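Local coordinates for protein nicastrin (Dictyostelium purpureum, PDB 4R12) that is probably an essential subunit of gamma-secretase, the presenilin-containing endoprotease complex that cleaves membrane proteins such as Notch receptors within the membrane, at residues E279-D284 against T312-T317; I214-L219 against M386-K391; T491-T496 against L545-S550; K291-D296 against A306-Q311. All blocks are in the same frame, centred on the assembly; numbering follows the deposited sequence.

Contact 1 (E279-D284 against T312-T317); sequences EYFIND and TQINFT. With NAG (2-acetamido-2-deoxy-beta-D-glucopyranose), chain B.
Two apolar pairs, Phe281 with Ile314 and Ile282 with Phe316, join helix 276-287 to the chain that leaves helix 309-313, and no hydrogen bond crosses between them. The Phe281 side chain meets Ile314 at about a right angle: CD1 of Ile314 lies near the plane of the Phe281 ring, at its edge, 3.7 Å from Phe281 CZ. CG of Phe281 stands anti to the backbone N (chi1 -170°), which carries the ring out from the helix to Ile314. Ile282 and Phe316 meet obliquely and more loosely, Ile282 CG2 standing 4.1 Å from Phe316 CE1. Both pairs belong to the large lobe of nicastrin, a domain related to the zinc exopeptidases, and here they fasten one of its helices to the turn that carries a glycan. From Ile314, the first residue after helix 309-313 to leave helical backbone angles, the chain is extended through Asn315; Ile314 and Phe316 turn their CB atoms toward helix 276-287, and Asn315 turns its CB away. Asn315 ND2 is bonded covalently to C1 of the N-acetylglucosamine. Its OD1 accepts from Thr317 N at 3.0 Å, an Asx turn in which the donor sits 36° out of the carbonyl plane and the N-H...O angle is 139°. Beyond the pairs, the Phe281 ring meets His546 edge-to-face, and Phe388 packs against both Ile282 and Phe316.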
# COMPACT_ATOMS: atom_id res chain seq x y z
N GLU A 279 -10.86 3.83 9.14
CA GLU A 279 -11.62 4.86 9.87
C GLU A 279 -12.90 5.30 9.15
O GLU A 279 -13.95 5.43 9.78
CB GLU A 279 -10.75 6.09 10.14
CG GLU A 279 -9.69 5.87 11.21
CD GLU A 279 -10.26 5.71 12.63
OE1 GLU A 279 -11.49 5.79 12.83
OE2 GLU A 279 -9.45 5.50 13.56
N TYR A 280 -12.81 5.52 7.84
CA TYR A 280 -13.97 5.98 7.08
C TYR A 280 -15.07 4.92 7.09
O TYR A 280 -16.23 5.23 7.29
CB TYR A 280 -13.56 6.33 5.65
CG TYR A 280 -14.55 7.15 4.84
CD1 TYR A 280 -15.66 6.55 4.24
CD2 TYR A 280 -14.34 8.51 4.62
CE1 TYR A 280 -16.55 7.30 3.47
CE2 TYR A 280 -15.22 9.26 3.85
CZ TYR A 280 -16.32 8.65 3.28
OH TYR A 280 -17.19 9.38 2.50
N PHE A 281 -14.68 3.66 6.88
CA PHE A 281 -15.65 2.57 6.87
C PHE A 281 -16.35 2.45 8.22
O PHE A 281 -17.58 2.38 8.28
CB PHE A 281 -14.96 1.24 6.50
CG PHE A 281 -15.91 0.11 6.23
CD1 PHE A 281 -16.61 0.04 5.04
CD2 PHE A 281 -16.10 -0.90 7.17
CE1 PHE A 281 -17.48 -1.01 4.78
CE2 PHE A 281 -16.97 -1.96 6.92
CZ PHE A 281 -17.67 -2.01 5.73
N ILE A 282 -15.57 2.45 9.31
CA ILE A 282 -16.13 2.40 10.67
C ILE A 282 -17.06 3.59 10.93
O ILE A 282 -18.16 3.42 11.48
CB ILE A 282 -15.02 2.38 11.73
CG1 ILE A 282 -14.32 1.03 11.71
CG2 ILE A 282 -15.60 2.67 13.14
CD1 ILE A 282 -12.96 1.05 12.39
N ASN A 283 -16.63 4.78 10.53
CA ASN A 283 -17.47 5.96 10.68
C ASN A 283 -18.81 5.78 9.99
O ASN A 283 -19.86 6.14 10.55
CB ASN A 283 -16.76 7.20 10.14
CG ASN A 283 -17.49 8.48 10.49
OD1 ASN A 283 -17.70 8.77 11.66
ND2 ASN A 283 -17.88 9.25 9.48
N ASP A 284 -18.80 5.21 8.80
CA ASP A 284 -20.04 4.99 8.07
C ASP A 284 -20.91 3.92 8.73
O ASP A 284 -22.14 4.06 8.80
CB ASP A 284 -19.75 4.62 6.61
CG ASP A 284 -19.54 5.85 5.73
OD1 ASP A 284 -19.64 6.98 6.25
OD2 ASP A 284 -19.29 5.69 4.51
N THR A 312 -26.87 -1.68 4.42
CA THR A 312 -27.88 -2.72 4.34
C THR A 312 -27.52 -3.98 5.14
O THR A 312 -28.38 -4.59 5.78
CB THR A 312 -28.12 -3.12 2.87
OG1 THR A 312 -28.46 -1.96 2.10
CG2 THR A 312 -29.22 -4.16 2.75
N GLN A 313 -26.24 -4.35 5.13
CA GLN A 313 -25.85 -5.68 5.60
C GLN A 313 -24.95 -5.74 6.83
O GLN A 313 -24.91 -6.77 7.52
CB GLN A 313 -25.13 -6.42 4.47
CG GLN A 313 -25.93 -6.58 3.20
CD GLN A 313 -25.20 -7.44 2.19
OE1 GLN A 313 -24.72 -8.52 2.52
NE2 GLN A 313 -25.09 -6.94 0.96
N ILE A 314 -24.19 -4.69 7.09
CA ILE A 314 -23.17 -4.79 8.12
C ILE A 314 -23.57 -4.01 9.36
O ILE A 314 -23.76 -2.79 9.33
CB ILE A 314 -21.78 -4.33 7.62
CG1 ILE A 314 -21.31 -5.24 6.49
CG2 ILE A 314 -20.75 -4.38 8.76
CD1 ILE A 314 -19.97 -4.84 5.90
N ASN A 315 -23.74 -4.71 10.46
CA ASN A 315 -23.98 -4.13 11.77
C ASN A 315 -22.69 -4.15 12.56
O ASN A 315 -22.20 -5.18 12.84
CB ASN A 315 -25.06 -4.92 12.49
CG ASN A 315 -25.40 -4.37 13.86
OD1 ASN A 315 -24.65 -3.66 14.45
ND2 ASN A 315 -26.55 -4.75 14.35
N PHE A 316 -22.15 -2.99 12.88
CA PHE A 316 -20.89 -2.91 13.57
C PHE A 316 -20.84 -3.80 14.78
O PHE A 316 -19.89 -4.47 15.00
CB PHE A 316 -20.57 -1.48 13.98
CG PHE A 316 -19.25 -1.33 14.66
CD1 PHE A 316 -18.11 -1.15 13.95
CD2 PHE A 316 -19.15 -1.35 16.02
CE1 PHE A 316 -16.90 -1.00 14.57
CE2 PHE A 316 -17.96 -1.19 16.65
CZ PHE A 316 -16.83 -1.02 15.92
N THR A 317 -21.90 -3.80 15.55
CA THR A 317 -21.92 -4.53 16.78
C THR A 317 -21.95 -6.04 16.61
O THR A 317 -21.63 -6.73 17.51
CB THR A 317 -23.03 -4.05 17.73
OG1 THR A 317 -24.28 -4.39 17.19
CG2 THR A 317 -22.96 -2.59 17.88
C1 NAG B . -26.86 -4.71 15.76
C2 NAG B . -28.34 -4.48 15.88
C3 NAG B . -28.85 -4.57 17.30
C4 NAG B . -28.10 -5.51 18.21
C5 NAG B . -26.65 -5.70 17.82
C6 NAG B . -26.00 -6.86 18.52
C7 NAG B . -29.66 -3.00 14.58
C8 NAG B . -29.65 -1.70 13.86
N2 NAG B . -28.67 -3.17 15.42
O3 NAG B . -30.22 -4.95 17.29
O4 NAG B . -28.11 -4.75 19.38
O5 NAG B . -26.57 -5.90 16.43
O6 NAG B . -26.68 -8.05 18.20
O7 NAG B . -30.51 -3.82 14.40

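Contact 2 (I214-L219 against M386-K391); sequences IILVML and MSFLKK
Phe388, on the short helix 385-389, directs its ring at Leu216 and Met218 of strand 214-220, which meet neighbouring atoms of it, a helix-on-sheet contact inside the large lobe of nicastrin, whose fold is related to the zinc exopeptidases. The first shell is wholly apolar apart from the sulfur. Leu216 and Phe388 cross at about a right angle, the CD2 methyl of Leu216 reaching 3.5 Å from Phe388 CZ and 3.7 Å from Phe388 CE2. Met218 runs past the phenyl group in the opposite direction, and its methyl CE lies 3.9 Å from Phe388 CD1. Its sulfur makes a Met-aromatic contact, with SD 4.7 Å from the centroid of the Phe388 ring and 47° off the ring normal, an oblique approach. Leu216 and Met218 are two residues apart on the strand, so both point to the same side of it, toward the helix. CG of Met218 lies between its backbone N and carbonyl carbon (chi1 71°), and the chain is extended beyond it, which carries the thioether to the ring.

In the next shell, Val264 of strand 262-268 touches Leu216, while Ile322 of strand 319-325 packs on both Met218 and Phe388. These strands flank 214-220 and run parallel to it. On the same helix, Ser387 OG is hydrogen-bonded to Ser278 OG. Back at the phenyl group, CE1 of Phe388 is 3.8 Å from both SD and CE of Met218.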
# COMPACT_ATOMS: atom_id res chain seq x y z
N ILE A 214 -20.24 -11.67 12.89
CA ILE A 214 -19.31 -11.51 11.77
C ILE A 214 -17.87 -11.69 12.22
O ILE A 214 -17.44 -11.09 13.20
CB ILE A 214 -19.45 -10.11 11.12
CG1 ILE A 214 -20.83 -9.95 10.47
CG2 ILE A 214 -18.36 -9.90 10.07
CD1 ILE A 214 -21.14 -8.51 10.03
N ILE A 215 -17.14 -12.55 11.52
CA ILE A 215 -15.70 -12.64 11.66
C ILE A 215 -15.09 -11.71 10.61
O ILE A 215 -15.31 -11.88 9.42
CB ILE A 215 -15.17 -14.07 11.43
CG1 ILE A 215 -15.89 -15.08 12.34
CG2 ILE A 215 -13.65 -14.13 11.61
CD1 ILE A 215 -15.74 -14.78 13.79
N LEU A 216 -14.34 -10.71 11.06
CA LEU A 216 -13.70 -9.78 10.14
C LEU A 216 -12.23 -10.15 9.96
O LEU A 216 -11.46 -10.16 10.92
CB LEU A 216 -13.82 -8.35 10.66
CG LEU A 216 -13.16 -7.28 9.79
CD1 LEU A 216 -13.79 -7.27 8.39
CD2 LEU A 216 -13.27 -5.91 10.46
N VAL A 217 -11.86 -10.46 8.73
CA VAL A 217 -10.47 -10.79 8.41
C VAL A 217 -9.96 -9.72 7.46
O VAL A 217 -10.50 -9.53 6.39
CB VAL A 217 -10.36 -12.18 7.77
CG1 VAL A 217 -8.91 -12.50 7.43
CG2 VAL A 217 -10.97 -13.25 8.68
N MET A 218 -8.91 -9.00 7.85
CA MET A 218 -8.57 -7.77 7.15
C MET A 218 -7.08 -7.52 7.09
O MET A 218 -6.30 -8.17 7.80
CB MET A 218 -9.23 -6.59 7.84
CG MET A 218 -8.60 -6.27 9.19
SD MET A 218 -9.70 -5.21 10.14
CE MET A 218 -8.55 -4.56 11.36
N LEU A 219 -6.70 -6.57 6.24
CA LEU A 219 -5.32 -6.15 6.11
C LEU A 219 -5.27 -4.80 5.42
O LEU A 219 -6.22 -4.40 4.73
CB LEU A 219 -4.49 -7.18 5.32
CG LEU A 219 -4.93 -7.61 3.91
CD1 LEU A 219 -4.58 -6.57 2.83
CD2 LEU A 219 -4.29 -8.97 3.57
N MET A 386 -6.33 -0.92 15.22
CA MET A 386 -6.39 0.26 16.07
C MET A 386 -7.65 1.11 15.83
O MET A 386 -8.18 1.73 16.76
CB MET A 386 -5.15 1.12 15.88
CG MET A 386 -3.89 0.51 16.47
SD MET A 386 -2.44 1.55 16.20
CE MET A 386 -1.31 0.86 17.40
N SER A 387 -8.12 1.14 14.59
CA SER A 387 -9.31 1.93 14.28
C SER A 387 -10.53 1.33 14.96
O SER A 387 -11.40 2.06 15.45
CB SER A 387 -9.53 2.02 12.77
OG SER A 387 -8.43 2.63 12.14
N PHE A 388 -10.61 0.01 15.01
CA PHE A 388 -11.74 -0.65 15.67
C PHE A 388 -11.64 -0.56 17.19
O PHE A 388 -12.65 -0.38 17.88
CB PHE A 388 -11.85 -2.11 15.22
CG PHE A 388 -12.23 -2.26 13.78
CD1 PHE A 388 -11.28 -2.15 12.78
CD2 PHE A 388 -13.55 -2.49 13.41
CE1 PHE A 388 -11.63 -2.26 11.45
CE2 PHE A 388 -13.91 -2.61 12.08
CZ PHE A 388 -12.94 -2.48 11.10
N LEU A 389 -10.42 -0.66 17.72
CA LEU A 389 -10.23 -0.63 19.18
C LEU A 389 -10.52 0.74 19.80
O LEU A 389 -10.73 0.85 21.02
CB LEU A 389 -8.81 -1.07 19.52
CG LEU A 389 -8.59 -2.56 19.27
CD1 LEU A 389 -7.12 -2.86 19.08
CD2 LEU A 389 -9.19 -3.37 20.42
N LYS A 390 -10.53 1.78 18.97
CA LYS A 390 -10.98 3.10 19.41
C LYS A 390 -12.47 3.09 19.71
O LYS A 390 -12.96 3.93 20.45
CB LYS A 390 -10.67 4.16 18.36
CG LYS A 390 -9.20 4.43 18.14
CD LYS A 390 -9.01 5.38 16.95
CE LYS A 390 -7.53 5.52 16.60
NZ LYS A 390 -7.28 6.48 15.47
N LYS A 391 -13.19 2.15 19.12
CA LYS A 391 -14.64 2.10 19.25
C LYS A 391 -15.10 1.01 20.21
O LYS A 391 -16.06 1.21 20.95
CB LYS A 391 -15.30 1.88 17.89
CG LYS A 391 -14.98 2.97 16.89
CD LYS A 391 -15.44 4.35 17.36
CE LYS A 391 -15.28 5.35 16.22
NZ LYS A 391 -15.73 6.72 16.57

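Contact 3 (T491-T496 against L545-S550); sequences TSLTTT and LHNALS
A type I beta turn, Ser492 to Thr495, packs through Leu493 on Asn547 of strand 542-548 and on Leu549 two residues on, both of which point toward it. CD2 of Leu493 approaches Leu549 CD2 to 3.8 Å, the side chains crossing at about a right angle, and the same methyl lies 4.1 Å from Asn547 ND2. CG of Leu493 lies anti to the carbonyl carbon (chi1 -73°), which brings CD2 to the strand although CB does not point there. On the other branch of the amide, Thr496 CG2 is 3.9 Å from Asn547 OD1. No direct hydrogen bond joins the segments; a water does so instead, donating to Leu493 O at 2.8 Å and accepting from Asn547 ND2 at 2.8 Å. Within the turn, Thr494 N donates to Ser492 OG at 3.0 Å, an ST turn.

Three hydrogen bonds hold the Asn547 amide: OD1 accepts from Gln198 NE2, and ND2 is bonded to Tyr280 OH as well as the water, a pattern consistent with the modelled amide orientation. Strand 542-548 pairs antiparallel with strand 192-203, the source of Gln198, and helix 276-287 brings Tyr280 against Leu549, while Pro304 of a loop touches Leu493.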
# COMPACT_ATOMS: atom_id res chain seq x y z
N THR A 491 -11.19 14.06 -7.39
CA THR A 491 -11.36 15.52 -7.39
C THR A 491 -12.56 15.97 -6.56
O THR A 491 -12.69 17.14 -6.24
CB THR A 491 -11.52 16.05 -8.81
OG1 THR A 491 -12.43 15.21 -9.53
CG2 THR A 491 -10.18 16.02 -9.53
N SER A 492 -13.45 15.02 -6.24
CA SER A 492 -14.59 15.27 -5.38
C SER A 492 -15.13 13.95 -4.84
O SER A 492 -14.61 12.89 -5.18
CB SER A 492 -15.70 16.02 -6.12
OG SER A 492 -16.42 15.12 -6.96
N LEU A 493 -16.19 14.00 -4.04
CA LEU A 493 -16.81 12.78 -3.54
C LEU A 493 -17.57 12.03 -4.63
O LEU A 493 -17.93 10.87 -4.46
CB LEU A 493 -17.73 13.11 -2.36
CG LEU A 493 -17.00 13.46 -1.07
CD1 LEU A 493 -17.95 14.05 -0.03
CD2 LEU A 493 -16.29 12.21 -0.52
N THR A 494 -17.80 12.69 -5.76
CA THR A 494 -18.53 12.08 -6.85
C THR A 494 -17.63 11.80 -8.05
O THR A 494 -18.09 11.33 -9.10
CB THR A 494 -19.70 12.97 -7.29
OG1 THR A 494 -19.19 14.15 -7.91
CG2 THR A 494 -20.52 13.36 -6.07
N THR A 495 -16.35 12.09 -7.91
CA THR A 495 -15.41 11.81 -8.98
C THR A 495 -14.21 11.05 -8.44
O THR A 495 -13.10 11.58 -8.42
CB THR A 495 -14.92 13.10 -9.69
OG1 THR A 495 -14.35 13.99 -8.72
CG2 THR A 495 -16.07 13.79 -10.38
N THR A 496 -14.44 9.81 -8.02
CA THR A 496 -13.40 8.99 -7.40
C THR A 496 -12.42 8.44 -8.43
O THR A 496 -12.78 8.23 -9.59
CB THR A 496 -13.98 7.81 -6.60
OG1 THR A 496 -14.80 7.01 -7.46
CG2 THR A 496 -14.81 8.32 -5.41
N LEU A 545 -16.72 -1.74 -3.18
CA LEU A 545 -15.78 -0.66 -2.92
C LEU A 545 -16.28 0.24 -1.79
O LEU A 545 -17.48 0.42 -1.63
CB LEU A 545 -15.58 0.18 -4.18
CG LEU A 545 -15.02 -0.53 -5.42
CD1 LEU A 545 -15.19 0.36 -6.64
CD2 LEU A 545 -13.56 -0.86 -5.21
N HIS A 546 -15.35 0.82 -1.04
CA HIS A 546 -15.71 1.87 -0.09
C HIS A 546 -14.64 2.97 -0.03
O HIS A 546 -13.44 2.68 -0.08
CB HIS A 546 -15.92 1.30 1.32
CG HIS A 546 -16.83 2.15 2.15
ND1 HIS A 546 -18.18 1.87 2.29
CD2 HIS A 546 -16.61 3.29 2.84
CE1 HIS A 546 -18.73 2.80 3.05
NE2 HIS A 546 -17.80 3.67 3.40
N ASN A 547 -15.09 4.23 0.05
CA ASN A 547 -14.20 5.38 0.17
C ASN A 547 -13.16 5.22 1.29
O ASN A 547 -13.49 4.81 2.40
CB ASN A 547 -15.00 6.66 0.48
CG ASN A 547 -15.78 7.19 -0.71
OD1 ASN A 547 -15.58 6.79 -1.86
ND2 ASN A 547 -16.67 8.13 -0.42
N ALA A 548 -11.92 5.57 0.98
CA ALA A 548 -10.85 5.64 1.97
C ALA A 548 -10.29 7.05 1.90
O ALA A 548 -9.54 7.38 0.97
CB ALA A 548 -9.78 4.59 1.72
N LEU A 549 -10.67 7.88 2.86
CA LEU A 549 -10.47 9.32 2.82
C LEU A 549 -10.52 9.88 4.23
O LEU A 549 -11.37 9.49 5.03
CB LEU A 549 -11.54 10.00 1.94
CG LEU A 549 -11.57 11.54 1.85
CD1 LEU A 549 -10.36 12.07 1.10
CD2 LEU A 549 -12.86 12.05 1.20
N SER A 550 -9.60 10.79 4.53
CA SER A 550 -9.54 11.39 5.85
C SER A 550 -10.86 12.05 6.21
O SER A 550 -11.51 12.66 5.35
CB SER A 550 -8.41 12.43 5.92
OG SER A 550 -8.38 13.05 7.20
O HOH W 1 -18.38 9.01 -2.43

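Contact 4 (K291-D296 against A306-Q311); sequences KTYNSD and ADLAFQ
Tyr293 and Leu308 form the close-packed part of this contact, and Tyr293 with Gln311 its looser, water-bridged part. CD1 of Leu308 lies 3.7 Å from both Tyr293 CE2 and Tyr293 CD2, so a single methyl meets the CD2-CE2 bond of the phenol obliquely. Leu308 is buried whereas the tyrosine is only partly so. CG of Tyr293 is anti to the carbonyl carbon (chi1 -68°), which swings the ring toward the helix start although CB does not point there.

Further out along the ring, Tyr293 and Gln311 are both partly exposed rather than buried, and a water rather than a direct bond joins them. The hydroxyl of Tyr293 stands 3.7 Å from Gln311 OE1, which is at the ring edge near its plane, and the ring and amide planes are 30° apart. The water accepts from Gln311 NE2 at 2.6 Å and is hydrogen-bonded to Tyr293 OH at 3.1 Å. Gln311 reaches this place with an extended chain.

Leu308 occupies the N-cap position of helix 309-313. Just before it, Asp307 OD1 accepts from Ala309 N at 3.1 Å with an angle of 160°, an Asx turn at the helix start; Asp307 OD2 is hydrogen-bonded to His544.

A classic beta bulge lies at the start of strand 292-293, where Lys291 and Thr292 both face Asp302, and Lys297 makes a cation-pi contact with Tyr293. Phe288 touches both Leu308 and Gln311, and Phe310 turns to helix 276-287, packing on Phe281 and Asp284.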
# COMPACT_ATOMS: atom_id res chain seq x y z
N LYS A 291 -29.68 11.09 3.14
CA LYS A 291 -30.79 12.03 3.04
C LYS A 291 -31.53 11.89 1.71
O LYS A 291 -32.76 11.98 1.66
CB LYS A 291 -30.29 13.47 3.21
CG LYS A 291 -29.61 13.72 4.55
CD LYS A 291 -28.88 15.06 4.55
CE LYS A 291 -27.77 15.08 3.51
NZ LYS A 291 -26.97 16.35 3.52
N THR A 292 -30.79 11.65 0.63
CA THR A 292 -31.38 11.48 -0.69
C THR A 292 -30.85 10.23 -1.40
O THR A 292 -29.66 10.14 -1.73
CB THR A 292 -31.11 12.71 -1.58
OG1 THR A 292 -31.47 13.90 -0.88
CG2 THR A 292 -31.91 12.61 -2.88
N TYR A 293 -31.74 9.27 -1.63
CA TYR A 293 -31.41 8.02 -2.32
C TYR A 293 -31.56 8.14 -3.84
O TYR A 293 -32.27 9.01 -4.33
CB TYR A 293 -32.29 6.88 -1.81
CG TYR A 293 -32.06 6.45 -0.38
CD1 TYR A 293 -32.61 7.14 0.68
CD2 TYR A 293 -31.32 5.31 -0.10
CE1 TYR A 293 -32.41 6.73 1.99
CE2 TYR A 293 -31.11 4.89 1.20
CZ TYR A 293 -31.66 5.61 2.24
OH TYR A 293 -31.45 5.19 3.53
N ASN A 294 -30.91 7.24 -4.57
CA ASN A 294 -31.15 7.13 -6.01
C ASN A 294 -32.40 6.28 -6.25
O ASN A 294 -33.01 5.79 -5.28
CB ASN A 294 -29.93 6.56 -6.74
CG ASN A 294 -29.72 5.07 -6.50
OD1 ASN A 294 -30.16 4.51 -5.50
ND2 ASN A 294 -29.02 4.42 -7.43
N SER A 295 -32.77 6.10 -7.51
CA SER A 295 -34.00 5.39 -7.90
C SER A 295 -34.27 4.12 -7.10
O SER A 295 -35.20 4.07 -6.30
CB SER A 295 -33.97 5.05 -9.39
OG SER A 295 -33.82 6.22 -10.18
N ASP A 296 -33.45 3.10 -7.31
CA ASP A 296 -33.64 1.84 -6.59
C ASP A 296 -32.98 1.83 -5.21
O ASP A 296 -32.83 0.77 -4.60
CB ASP A 296 -33.11 0.67 -7.43
CG ASP A 296 -31.68 0.88 -7.90
OD1 ASP A 296 -31.31 2.04 -8.19
OD2 ASP A 296 -30.94 -0.13 -7.99
N ALA A 306 -21.49 5.44 -3.55
CA ALA A 306 -21.77 4.69 -4.77
C ALA A 306 -22.36 3.30 -4.50
O ALA A 306 -22.80 2.62 -5.42
CB ALA A 306 -20.49 4.58 -5.59
N ASP A 307 -22.37 2.88 -3.24
CA ASP A 307 -22.79 1.52 -2.89
C ASP A 307 -23.22 1.46 -1.43
O ASP A 307 -22.44 1.76 -0.53
CB ASP A 307 -21.64 0.54 -3.17
CG ASP A 307 -22.09 -0.92 -3.16
OD1 ASP A 307 -23.15 -1.24 -2.58
OD2 ASP A 307 -21.35 -1.76 -3.73
N LEU A 308 -24.47 1.07 -1.18
CA LEU A 308 -25.03 1.11 0.17
C LEU A 308 -25.08 -0.25 0.87
O LEU A 308 -25.71 -0.39 1.91
CB LEU A 308 -26.45 1.72 0.12
CG LEU A 308 -26.53 3.21 -0.19
CD1 LEU A 308 -27.98 3.65 -0.37
CD2 LEU A 308 -25.86 4.02 0.90
N ALA A 309 -24.39 -1.25 0.30
CA ALA A 309 -24.41 -2.59 0.87
C ALA A 309 -23.96 -2.59 2.33
O ALA A 309 -24.50 -3.32 3.15
CB ALA A 309 -23.54 -3.53 0.05
N PHE A 310 -22.97 -1.76 2.63
CA PHE A 310 -22.45 -1.67 4.00
C PHE A 310 -23.55 -1.30 4.99
O PHE A 310 -23.58 -1.80 6.11
CB PHE A 310 -21.30 -0.64 4.09
CG PHE A 310 -21.75 0.80 3.98
CD1 PHE A 310 -22.11 1.52 5.10
CD2 PHE A 310 -21.79 1.43 2.74
CE1 PHE A 310 -22.53 2.84 5.00
CE2 PHE A 310 -22.20 2.75 2.63
CZ PHE A 310 -22.57 3.46 3.76
N GLN A 311 -24.45 -0.42 4.57
CA GLN A 311 -25.53 0.02 5.45
C GLN A 311 -26.58 -1.06 5.56
O GLN A 311 -27.11 -1.33 6.64
CB GLN A 311 -26.16 1.32 4.95
CG GLN A 311 -27.25 1.87 5.87
CD GLN A 311 -27.98 3.06 5.28
OE1 GLN A 311 -28.49 3.00 4.15
NE2 GLN A 311 -28.03 4.15 6.03
O HOH W 2 -29.69 6.19 5.93

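In the fold
From the N terminus, strand 214-220 opens contact 2, whose long loop closes only at helix 385-389. Nested inside it, contact 1 runs from helix 276-287 to the turn after helix 309-313, and contact 4, smaller still, lies within contact 1's loop and shares helix 309-313. Contact 3 follows in series, closing a separate loop at strand 542-548. Contacts 1 and 2 touch through the Glu279-Lys390 salt bridge. Asp284 to His546 connects contacts 1 and 3, while Phe310 of contact 4 meets both. Helix 276-287 thus links the large-lobe strands to the later strand 542-548; contacts 2 and 3 do not touch.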